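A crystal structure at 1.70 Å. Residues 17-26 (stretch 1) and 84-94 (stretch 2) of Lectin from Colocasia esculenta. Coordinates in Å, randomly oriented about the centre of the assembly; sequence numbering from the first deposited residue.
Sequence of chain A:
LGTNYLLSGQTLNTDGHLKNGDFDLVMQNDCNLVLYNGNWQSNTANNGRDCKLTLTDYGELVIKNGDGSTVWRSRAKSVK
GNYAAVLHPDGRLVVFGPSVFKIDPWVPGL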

# COMPACT_ATOMS: atom_id res chain seq x y z
N HIS A 17 2.03 -13.78 9.06
CA HIS A 17 2.98 -13.30 8.06
C HIS A 17 2.47 -12.20 7.16
O HIS A 17 1.29 -12.16 6.82
CB HIS A 17 3.37 -14.43 7.09
CG HIS A 17 3.97 -15.65 7.70
ND1 HIS A 17 5.30 -15.97 7.51
CD2 HIS A 17 3.38 -16.65 8.38
CE1 HIS A 17 5.48 -17.13 8.11
NE2 HIS A 17 4.36 -17.57 8.66
N LEU A 18 3.41 -11.38 6.69
CA LEU A 18 3.34 -10.49 5.53
C LEU A 18 4.44 -11.01 4.62
O LEU A 18 5.52 -11.31 5.13
CB LEU A 18 3.51 -9.00 5.83
CG LEU A 18 2.46 -8.28 6.69
CD1 LEU A 18 2.72 -6.79 6.64
CD2 LEU A 18 1.03 -8.55 6.22
N LYS A 19 4.18 -11.19 3.31
CA LYS A 19 5.23 -11.74 2.46
C LYS A 19 5.23 -11.10 1.09
O LYS A 19 4.17 -10.87 0.51
CB LYS A 19 5.07 -13.28 2.33
CG LYS A 19 6.22 -14.00 1.63
CD LYS A 19 6.06 -15.51 1.70
CE LYS A 19 7.17 -16.28 1.02
NZ LYS A 19 8.47 -16.16 1.73
N ASN A 20 6.43 -10.82 0.57
CA ASN A 20 6.58 -10.32 -0.79
C ASN A 20 7.85 -10.97 -1.35
O ASN A 20 8.96 -10.60 -0.95
CB ASN A 20 6.59 -8.78 -0.85
CG ASN A 20 6.35 -8.26 -2.25
OD1 ASN A 20 6.55 -8.96 -3.25
ND2 ASN A 20 5.98 -7.00 -2.37
N GLY A 21 7.67 -11.99 -2.20
CA GLY A 21 8.78 -12.77 -2.74
C GLY A 21 9.49 -13.51 -1.63
O GLY A 21 8.84 -14.14 -0.80
N ASP A 22 10.82 -13.36 -1.54
CA ASP A 22 11.64 -14.04 -0.52
C ASP A 22 11.58 -13.36 0.84
O ASP A 22 12.05 -13.92 1.84
CB ASP A 22 13.11 -14.13 -0.99
CG ASP A 22 13.34 -14.95 -2.24
OD1 ASP A 22 12.53 -15.86 -2.52
OD2 ASP A 22 14.37 -14.72 -2.92
N PHE A 23 11.02 -12.15 0.90
CA PHE A 23 10.95 -11.35 2.12
C PHE A 23 9.71 -11.72 2.90
O PHE A 23 8.59 -11.66 2.38
CB PHE A 23 11.02 -9.86 1.77
CG PHE A 23 12.26 -9.57 0.96
CD1 PHE A 23 13.52 -9.59 1.56
CD2 PHE A 23 12.19 -9.35 -0.41
CE1 PHE A 23 14.68 -9.35 0.80
CE2 PHE A 23 13.34 -9.11 -1.16
CZ PHE A 23 14.58 -9.10 -0.55
N ASP A 24 9.93 -12.16 4.15
CA ASP A 24 8.89 -12.69 5.03
C ASP A 24 8.91 -12.03 6.41
O ASP A 24 9.81 -12.29 7.22
CB ASP A 24 9.10 -14.22 5.15
CG ASP A 24 7.99 -15.00 5.82
OD1 ASP A 24 6.95 -14.38 6.15
OD2 ASP A 24 8.14 -16.24 5.98
N LEU A 25 7.89 -11.20 6.68
CA LEU A 25 7.73 -10.52 7.96
C LEU A 25 6.89 -11.40 8.86
O LEU A 25 5.75 -11.71 8.52
CB LEU A 25 7.07 -9.14 7.78
CG LEU A 25 6.89 -8.32 9.06
CD1 LEU A 25 8.21 -7.63 9.49
CD2 LEU A 25 5.79 -7.30 8.90
N VAL A 26 7.46 -11.83 10.00
CA VAL A 26 6.76 -12.72 10.92
C VAL A 26 6.61 -12.09 12.32
O VAL A 26 7.61 -11.68 12.93
CB VAL A 26 7.44 -14.12 11.00
CG1 VAL A 26 6.57 -15.11 11.76
CG2 VAL A 26 7.78 -14.67 9.62
N ALA A 84 -0.82 2.70 5.91
CA ALA A 84 -0.56 1.36 5.39
C ALA A 84 0.90 0.98 5.60
O ALA A 84 1.79 1.74 5.19
CB ALA A 84 -0.93 1.28 3.91
N ALA A 85 1.15 -0.17 6.24
CA ALA A 85 2.50 -0.73 6.40
C ALA A 85 2.63 -1.76 5.31
O ALA A 85 1.85 -2.71 5.27
CB ALA A 85 2.69 -1.33 7.78
N VAL A 86 3.54 -1.53 4.35
CA VAL A 86 3.66 -2.35 3.14
C VAL A 86 5.01 -3.03 3.06
O VAL A 86 6.04 -2.39 3.29
CB VAL A 86 3.42 -1.45 1.88
CG1 VAL A 86 3.59 -2.24 0.58
CG2 VAL A 86 2.05 -0.79 1.93
N LEU A 87 5.00 -4.31 2.70
CA LEU A 87 6.25 -5.04 2.51
C LEU A 87 6.67 -4.83 1.04
O LEU A 87 6.10 -5.43 0.12
CB LEU A 87 6.13 -6.51 2.90
CG LEU A 87 7.39 -7.38 2.79
CD1 LEU A 87 8.61 -6.71 3.41
CD2 LEU A 87 7.17 -8.73 3.43
N HIS A 88 7.64 -3.92 0.85
CA HIS A 88 8.20 -3.57 -0.46
C HIS A 88 8.94 -4.78 -1.06
O HIS A 88 9.60 -5.51 -0.30
CB HIS A 88 9.17 -2.38 -0.29
CG HIS A 88 9.57 -1.72 -1.58
ND1 HIS A 88 10.52 -2.28 -2.41
CD2 HIS A 88 9.18 -0.53 -2.09
CE1 HIS A 88 10.65 -1.44 -3.42
NE2 HIS A 88 9.87 -0.36 -3.27
N PRO A 89 8.86 -5.02 -2.40
CA PRO A 89 9.54 -6.19 -2.99
C PRO A 89 11.08 -6.14 -2.88
O PRO A 89 11.71 -7.18 -3.06
CB PRO A 89 9.13 -6.12 -4.47
CG PRO A 89 8.81 -4.68 -4.70
CD PRO A 89 8.10 -4.29 -3.43
N ASP A 90 11.67 -4.96 -2.61
CA ASP A 90 13.14 -4.86 -2.48
C ASP A 90 13.60 -5.18 -1.03
O ASP A 90 14.78 -5.03 -0.70
CB ASP A 90 13.67 -3.51 -3.01
CG ASP A 90 13.70 -3.41 -4.53
OD1 ASP A 90 14.02 -4.43 -5.20
OD2 ASP A 90 13.39 -2.32 -5.07
N GLY A 91 12.68 -5.66 -0.20
CA GLY A 91 12.99 -6.15 1.14
C GLY A 91 13.01 -5.20 2.31
O GLY A 91 13.88 -5.32 3.18
N ARG A 92 12.04 -4.29 2.36
CA ARG A 92 11.88 -3.37 3.48
C ARG A 92 10.42 -3.20 3.82
O ARG A 92 9.58 -3.23 2.92
CB ARG A 92 12.55 -1.99 3.23
CG ARG A 92 12.13 -1.25 1.98
CD ARG A 92 13.04 -0.04 1.75
NE ARG A 92 12.52 0.82 0.69
CZ ARG A 92 12.78 0.67 -0.61
NH1 ARG A 92 13.58 -0.31 -1.02
NH2 ARG A 92 12.26 1.51 -1.49
N LEU A 93 10.11 -3.05 5.12
CA LEU A 93 8.75 -2.77 5.57
C LEU A 93 8.65 -1.27 5.70
O LEU A 93 9.51 -0.65 6.34
CB LEU A 93 8.41 -3.50 6.89
CG LEU A 93 7.04 -3.19 7.50
CD1 LEU A 93 5.91 -3.81 6.69
CD2 LEU A 93 6.98 -3.65 8.94
N VAL A 94 7.67 -0.67 5.03
CA VAL A 94 7.54 0.79 4.98
C VAL A 94 6.14 1.20 5.40
O VAL A 94 5.16 0.66 4.91
CB VAL A 94 7.85 1.32 3.54
CG1 VAL A 94 7.84 2.84 3.49
CG2 VAL A 94 9.18 0.79 2.99
O HOH W 1 10.62 -9.59 -3.62

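The most unusual feature of this contact is a glycine lying flat against an aromatic ring. Gly91 CA sits 3.4 Å from the centroid of the Phe23 ring (the six atoms CG to CZ), only 7° off the ring normal, so the CA hydrogens face the pi cloud in a CH-pi interaction. The closest atom pair, Phe23 CD1 to Gly91 CA, is 3.5 Å. Two independent tests show why no side chain fits here. An idealised CB on Gly91 would fall 2.6 Å from Phe23 CE1, a clash, and at phi/psi of 88/42 it would also jam against the carbonyl oxygen of the preceding residue, Asp90. Phe23 reaches this position with chi1 at -55° (m), and its ring also passes Pro89, with CE2 3.2 Å from Pro89 O.

Each stretch is a hairpin. In stretch 1, strands 17-20 and 23-26 are joined by a type II' turn from Asn20 to Phe23; Asn20 N donates to Phe23 O (2.9 Å) and Phe23 N to Asn20 O (3.2 Å). Gly21 adopts the positive phi (65°) that glycine accepts most readily. Stretch 2 folds back similarly, with Val86 N bonded to Val94 O at 2.8 Å and Val94 N to Val86 O at 2.9 Å. At its bend, Gly91 N donates to His88 O (3.1 Å), while Asp90 N donates to the side chain of His88 at ND1 (2.9 Å).

No backbone-to-backbone hydrogen bond joins the two hairpins, so they pack through side chains rather than extend one sheet. The axis of strand 17-20 approaches that of strand 84-88 to 6.9 Å at 41°; for strand 23-26 the values are 8.6 Å and 148°. The contact buries 486 Å², counting both sides.

Leu87 has the largest covered area, 108 Å². Its CB points toward stretch 1, and CD2 lies over the face of the paired strands there, 3.5 Å from Leu18 O and 3.4 Å from Phe23 O. Those oxygens already accept backbone hydrogen bonds within their hairpin, so the methyl does not leave them without a donor. CD2 also meets Leu18 CB and Leu25 CB, each at 4.4 Å, while Leu87 CD1 lies 4.3 Å from Phe23 CB. Leu93 extends this apolar patch: its CD2 is 3.8 Å from Leu25 CD2, and its CD1 is 4.4 Å from Leu18 CD1. All of these leucines are buried, consistent with hydrophobic packing.

One direct hydrogen bond crosses the interface. Asn20, with chi1 at -164° (t), places ND2 2.9 Å from Leu87 O, and the N-H...O angle of 163° is nearly linear. The amide thus serves a main-chain carbonyl beside the leucine cluster. ND2 is also 3.5 Å from Pro89 N, but that imide nitrogen has no hydrogen to share, so the proximity is packing alone. A water completes the polar link, donating to Pro89 O at 2.7 Å and, over a longer 3.3 Å, to Asn20 O.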